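Side-chain contacts in poly-gamma-glutamate hydrolase (Bacillus phage phiNIT1, PDB 3A9L), which hydrolyses the gamma-glutamyl linkages of bacterial poly-gamma-glutamate as a zinc peptidase: residues 38-42 with 43-47; 164-168 with 169-173. One frame throughout, in Å; residues are numbered along the deposited sequence.

Interaction 1 of 2, residues 38-42 with 43-47. With ZN (zinc ion), chain C.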
ATOM      1  N   SER A  38       9.979   2.865  -6.015  1.00 18.03           N
ATOM      2  CA  SER A  38      11.098   3.716  -5.676  1.00 19.08           C
ATOM      3  C   SER A  38      11.387   3.671  -4.154  1.00 18.67           C
ATOM      4  O   SER A  38      10.464   3.704  -3.336  1.00 17.87           O
ATOM      5  CB  SER A  38      10.881   5.141  -6.171  1.00 18.05           C
ATOM      6  OG  SER A  38      11.928   5.964  -5.685  1.00 21.56           O
ATOM      7  N   PRO A  39      12.675   3.539  -3.782  1.00 18.71           N
ATOM      8  CA  PRO A  39      13.033   3.670  -2.367  1.00 19.37           C
ATOM      9  C   PRO A  39      13.208   5.133  -1.940  1.00 18.99           C
ATOM     10  O   PRO A  39      13.365   5.423  -0.737  1.00 18.93           O
ATOM     11  CB  PRO A  39      14.368   2.927  -2.272  1.00 18.47           C
ATOM     12  CG  PRO A  39      14.990   3.034  -3.633  1.00 20.85           C
ATOM     13  CD  PRO A  39      13.809   3.079  -4.620  1.00 19.62           C
ATOM     14  N   HIS A  40      13.217   6.014  -2.941  1.00 19.52           N
ATOM     15  CA  HIS A  40      13.503   7.456  -2.790  1.00 19.81           C
ATOM     16  C   HIS A  40      12.338   8.339  -3.297  1.00 19.77           C
ATOM     17  O   HIS A  40      12.530   9.346  -4.027  1.00 19.81           O
ATOM     18  CB  HIS A  40      14.878   7.796  -3.424  1.00 20.25           C
ATOM     19  CG  HIS A  40      15.986   6.867  -2.994  1.00 20.96           C
ATOM     20  ND1 HIS A  40      17.062   6.553  -3.795  1.00 21.68           N
ATOM     21  CD2 HIS A  40      16.161   6.161  -1.850  1.00 22.85           C
ATOM     22  CE1 HIS A  40      17.845   5.688  -3.178  1.00 18.69           C
ATOM     23  NE2 HIS A  40      17.312   5.425  -1.997  1.00 22.37           N
ATOM     24  N   ALA A  41      11.117   7.964  -2.897  1.00 19.45           N
ATOM     25  CA  ALA A  41       9.911   8.658  -3.353  1.00 19.27           C
ATOM     26  C   ALA A  41       9.488   9.834  -2.450  1.00 19.55           C
ATOM     27  O   ALA A  41      10.204  10.195  -1.528  1.00 18.94           O
ATOM     28  CB  ALA A  41       8.763   7.675  -3.535  1.00 17.89           C
ATOM     29  N   GLY A  42       8.330  10.428  -2.753  1.00 19.94           N
ATOM     30  CA  GLY A  42       7.872  11.649  -2.075  1.00 20.34           C
ATOM     31  C   GLY A  42       8.891  12.722  -2.371  1.00 21.15           C
ATOM     32  O   GLY A  42       9.315  12.855  -3.513  1.00 21.04           O
ATOM     33  N   GLY A  43       9.286  13.452  -1.331  1.00 21.79           N
ATOM     34  CA  GLY A  43      10.309  14.511  -1.378  1.00 22.51           C
ATOM     35  C   GLY A  43      11.792  14.119  -1.493  1.00 22.74           C
ATOM     36  O   GLY A  43      12.619  14.965  -1.829  1.00 22.63           O
ATOM     37  N   ILE A  44      12.153  12.856  -1.240  1.00 23.21           N
ATOM     38  CA  ILE A  44      13.578  12.431  -1.370  1.00 23.14           C
ATOM     39  C   ILE A  44      14.116  12.653  -2.807  1.00 23.67           C
ATOM     40  O   ILE A  44      15.144  13.349  -3.015  1.00 22.91           O
ATOM     41  CB  ILE A  44      13.831  10.963  -0.894  1.00 23.00           C
ATOM     42  CG1 ILE A  44      13.108  10.661   0.422  1.00 22.47           C
ATOM     43  CG2 ILE A  44      15.346  10.672  -0.779  1.00 23.68           C
ATOM     44  CD1 ILE A  44      12.893   9.173   0.711  1.00 18.30           C
ATOM     45  N   GLU A  45      13.444  12.060  -3.794  1.00 22.58           N
ATOM     46  CA  GLU A  45      13.720  12.352  -5.200  1.00 22.07           C
ATOM     47  C   GLU A  45      12.432  12.708  -5.926  1.00 21.97           C
ATOM     48  O   GLU A  45      11.693  11.800  -6.391  1.00 21.71           O
ATOM     49  CB  GLU A  45      14.415  11.182  -5.881  1.00 21.56           C
ATOM     50  CG  GLU A  45      15.903  11.172  -5.527  1.00 21.32           C
ATOM     51  CD  GLU A  45      16.532   9.806  -5.548  1.00 20.70           C
ATOM     52  OE1 GLU A  45      16.052   8.914  -6.279  1.00 22.05           O
ATOM     53  OE2 GLU A  45      17.561   9.629  -4.846  1.00 22.16           O
ATOM     54  N   VAL A  46      12.177  14.014  -6.020  1.00 21.06           N
ATOM     55  CA  VAL A  46      10.858  14.543  -6.425  1.00 20.70           C
ATOM     56  C   VAL A  46      10.481  14.149  -7.823  1.00 21.13           C
ATOM     57  O   VAL A  46      11.293  14.273  -8.755  1.00 20.25           O
ATOM     58  CB  VAL A  46      10.731  16.067  -6.194  1.00 20.85           C
ATOM     59  CG1 VAL A  46       9.404  16.618  -6.743  1.00 19.64           C
ATOM     60  CG2 VAL A  46      10.829  16.377  -4.695  1.00 20.16           C
ATOM     61  N   GLY A  47       9.257  13.623  -7.940  1.00 20.92           N
ATOM     62  CA  GLY A  47       8.677  13.167  -9.194  1.00 22.08           C
ATOM     63  C   GLY A  47       8.561  11.663  -9.386  1.00 21.56           C
ATOM     64  O   GLY A  47       7.835  11.195 -10.278  1.00 22.12           O
TER
HETATM   65 ZN    ZN C 251      17.648   7.329  -5.757  1.00 32.14          ZN
HETATM   66  O   HOH W   1       7.919  12.382  -5.791  1.00 14.61           O
HETATM   67  O   HOH W   2      19.040   8.280  -7.287  1.00 34.48           O

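Interaction 2 of 2, residues 164-168 with 169-173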
ATOM      1  N   LEU A 164      16.021   3.233 -13.529  1.00 17.19           N
ATOM      2  CA  LEU A 164      16.039   4.517 -14.227  1.00 17.06           C
ATOM      3  C   LEU A 164      16.512   5.627 -13.309  1.00 16.86           C
ATOM      4  O   LEU A 164      16.001   5.798 -12.231  1.00 16.71           O
ATOM      5  CB  LEU A 164      14.665   4.903 -14.815  1.00 17.70           C
ATOM      6  CG  LEU A 164      14.073   4.087 -15.979  1.00 18.65           C
ATOM      7  CD1 LEU A 164      13.664   2.696 -15.537  1.00 16.72           C
ATOM      8  CD2 LEU A 164      12.857   4.816 -16.574  1.00 19.51           C
ATOM      9  N   GLU A 165      17.490   6.397 -13.746  1.00 17.48           N
ATOM     10  CA  GLU A 165      17.954   7.509 -12.918  1.00 18.57           C
ATOM     11  C   GLU A 165      17.664   8.773 -13.710  1.00 19.52           C
ATOM     12  O   GLU A 165      18.293   9.010 -14.751  1.00 18.37           O
ATOM     13  CB  GLU A 165      19.442   7.328 -12.587  1.00 18.44           C
ATOM     14  CG  GLU A 165      19.750   6.272 -11.460  1.00 18.82           C
ATOM     15  CD  GLU A 165      19.946   6.874 -10.073  1.00 18.87           C
ATOM     16  OE1 GLU A 165      19.844   8.088  -9.920  1.00 21.83           O
ATOM     17  OE2 GLU A 165      20.179   6.124  -9.113  1.00 22.94           O
ATOM     18  N   ILE A 166      16.680   9.556 -13.232  1.00 19.98           N
ATOM     19  CA  ILE A 166      16.146  10.668 -13.979  1.00 20.18           C
ATOM     20  C   ILE A 166      16.656  12.000 -13.421  1.00 20.60           C
ATOM     21  O   ILE A 166      16.533  12.275 -12.229  1.00 20.70           O
ATOM     22  CB  ILE A 166      14.588  10.621 -13.965  1.00 20.13           C
ATOM     23  CG1 ILE A 166      14.101   9.160 -14.081  1.00 20.14           C
ATOM     24  CG2 ILE A 166      14.014  11.454 -15.092  1.00 19.06           C
ATOM     25  CD1 ILE A 166      12.598   9.070 -14.088  1.00 25.42           C
ATOM     26  N   SER A 167      17.221  12.817 -14.297  1.00 21.27           N
ATOM     27  CA  SER A 167      17.870  14.070 -13.892  1.00 22.07           C
ATOM     28  C   SER A 167      16.835  15.052 -13.346  1.00 22.44           C
ATOM     29  O   SER A 167      15.659  14.990 -13.714  1.00 21.98           O
ATOM     30  CB  SER A 167      18.597  14.710 -15.072  1.00 21.84           C
ATOM     31  OG  SER A 167      17.653  15.253 -15.982  1.00 22.46           O
ATOM     32  N   SER A 168      17.294  15.949 -12.480  1.00 22.83           N
ATOM     33  CA  SER A 168      16.425  16.897 -11.814  1.00 24.10           C
ATOM     34  C   SER A 168      15.761  17.825 -12.823  1.00 23.84           C
ATOM     35  O   SER A 168      14.612  18.229 -12.615  1.00 24.18           O
ATOM     36  CB  SER A 168      17.179  17.703 -10.741  1.00 25.01           C
ATOM     37  OG  SER A 168      18.345  18.314 -11.267  1.00 26.26           O
ATOM     38  N   ALA A 169      16.481  18.163 -13.897  1.00 23.82           N
ATOM     39  CA  ALA A 169      15.925  18.964 -14.993  1.00 24.25           C
ATOM     40  C   ALA A 169      14.758  18.238 -15.637  1.00 25.01           C
ATOM     41  O   ALA A 169      13.727  18.854 -15.990  1.00 25.22           O
ATOM     42  CB  ALA A 169      16.966  19.234 -16.029  1.00 24.50           C
ATOM     43  N   GLN A 170      14.914  16.925 -15.804  1.00 25.35           N
ATOM     44  CA  GLN A 170      13.923  16.164 -16.552  1.00 24.66           C
ATOM     45  C   GLN A 170      12.622  16.038 -15.764  1.00 25.33           C
ATOM     46  O   GLN A 170      11.509  16.189 -16.326  1.00 26.03           O
ATOM     47  CB  GLN A 170      14.451  14.781 -16.952  1.00 24.30           C
ATOM     48  CG  GLN A 170      13.342  13.864 -17.555  1.00 22.80           C
ATOM     49  CD  GLN A 170      12.774  14.371 -18.869  1.00 21.97           C
ATOM     50  OE1 GLN A 170      13.320  14.110 -19.936  1.00 21.69           O
ATOM     51  NE2 GLN A 170      11.657  15.071 -18.803  1.00 23.43           N
ATOM     52  N   ARG A 171      12.776  15.713 -14.480  1.00 25.00           N
ATOM     53  CA  ARG A 171      11.683  15.643 -13.522  1.00 24.45           C
ATOM     54  C   ARG A 171      10.990  17.001 -13.310  1.00 25.15           C
ATOM     55  O   ARG A 171       9.772  17.036 -13.143  1.00 25.85           O
ATOM     56  CB  ARG A 171      12.172  15.062 -12.200  1.00 24.77           C
ATOM     57  CG  ARG A 171      12.810  13.682 -12.332  1.00 24.66           C
ATOM     58  CD  ARG A 171      13.335  13.141 -10.995  1.00 23.40           C
ATOM     59  NE  ARG A 171      14.639  13.669 -10.638  1.00 22.10           N
ATOM     60  CZ  ARG A 171      14.898  14.342  -9.513  1.00 24.45           C
ATOM     61  NH1 ARG A 171      13.946  14.560  -8.587  1.00 22.93           N
ATOM     62  NH2 ARG A 171      16.123  14.773  -9.293  1.00 20.92           N
ATOM     63  N   ARG A 172      11.737  18.109 -13.354  1.00 24.39           N
ATOM     64  CA  ARG A 172      11.103  19.419 -13.350  1.00 25.06           C
ATOM     65  C   ARG A 172      10.244  19.622 -14.601  1.00 24.81           C
ATOM     66  O   ARG A 172       9.205  20.257 -14.507  1.00 24.28           O
ATOM     67  CB  ARG A 172      12.089  20.594 -13.145  1.00 25.36           C
ATOM     68  CG  ARG A 172      12.361  20.938 -11.685  1.00 26.44           C
ATOM     69  CD  ARG A 172      13.221  22.179 -11.537  1.00 26.76           C
ATOM     70  NE  ARG A 172      14.375  22.017 -10.642  1.00 29.43           N
ATOM     71  CZ  ARG A 172      14.380  22.131  -9.311  1.00 30.67           C
ATOM     72  NH1 ARG A 172      13.269  22.382  -8.613  1.00 31.23           N
ATOM     73  NH2 ARG A 172      15.521  21.973  -8.661  1.00 30.53           N
ATOM     74  N   ALA A 173      10.637  19.016 -15.733  1.00 24.58           N
ATOM     75  CA  ALA A 173       9.884  19.150 -16.973  1.00 24.47           C
ATOM     76  C   ALA A 173       8.632  18.250 -17.037  1.00 24.45           C
ATOM     77  O   ALA A 173       7.785  18.455 -17.887  1.00 23.61           O
ATOM     78  CB  ALA A 173      10.796  18.966 -18.217  1.00 25.11           C
TER

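Interaction 1 of 2, residues 38-42 with 43-47
His40 and Glu45 both swing CG away from their own carbonyl carbon (chi1 -49° and -79°), and Glu45 then runs on extended, so the imidazole and the carboxylate lie side by side and point the same way. His40 ND1 binds the zinc ion between them at 2.2 Å, Glu45 grips it with OE1 at 2.3 Å and OE2 at 2.5 Å, and water 2 also binds it. Ring and carboxylate planes stand 77° apart, and OE1 packs on His40 CB at 3.3 Å. Pro39 CG lies over one face of the ring. The backbone doubles back between the two ligands: Glu45 N donates to His40 O at 2.9 Å, from above the carbonyl plane, and a type II' turn runs from Ala41 to Ile44, with a weak hydrogen bond from Ile44 N to Ala41 O. Water 1 bridges the turn to the helix start, donating to Gly42 O and accepting from Gly47 N. Second-shell bonds from His40 NE2 to Val79 O and from Gly104 N to Glu45 OE1 probably fix both ligands. His103, from strand 98-105, completes the protein ligands of a His-Glu-His zinc site, the first two brought together by a tight turn ending strand 34-42.

Interaction 2 of 2, residues 164-168 with 169-173
Arg171 NE reaches back to the carbonyl of Ile166, five residues earlier, and donates to Ile166 O at 2.8 Å. The bond is moderately bent (149° at the hydrogen); NE stands above the carbonyl plane, and the oxygen is tilted from the guanidinium plane. A bend at chi3 (-81°) turns the end of the arginine back over the start of its own helix, where NH2 packs against Ser168 CA at 3.3 Å and against CB of the same serine. The aliphatic part of the arginine is used too: its CG meets Ile166 CG2 at 3.7 Å. That same methyl touches Gln170 CG at 3.5 Å, so the isoleucine is wedged against two consecutive helical residues.

Under this layer is the helix start. Ser167 OG, placed between its backbone N and carbonyl carbon, accepts from Gln170 N at 3.2 Å, while Ser167 O takes a nearly straight bond from Arg171 N at 3.1 Å. One residue on, Ser168 O receives Arg172 N.

Farther out, the polar groups reach other parts of the chain. Ser167 OG bonds with Asn110 O and Asn112 N, and Ser168 OG with Asp107 N and Asp108 OD1. Gln170 NE2 donates to Glu191, at the start of helix 190-209. Arg172 forms a salt bridge with Asp108 and a cation-pi contact with Trp180. Arg171 NH1 bonds Val46 O and NH2 makes a weak hydrogen bond to Tyr105 O; with the NE bond, these hold the rotation of the guanidinium, in a side chain about 8 Å from the zinc ion by nearest atoms. The whole is a serine N-cap at a strand-to-helix junction of the mixed sheet, the axes of 164-167 and 169-173 meeting at 79°.

After helix 10-16 and strand 23-29, the chain runs along strand 34-42 and makes interaction 1, a tight turn that closes before helix 48-59. Much later, after strand 98-105, which lies between the two strands in the sheet and supplies His103, strand 162-167 ends in interaction 2, the start of helix 168-173. The contacts therefore follow in series; neither nests in nor crosses the other. Their centres are 12 Å apart, yet they meet directly: the hydrogen bond from Arg171 NH1 to Val46 O, 2.7 Å long, ties the loop carrying Glu45 to the helix following strand 162-167, beside the zinc site.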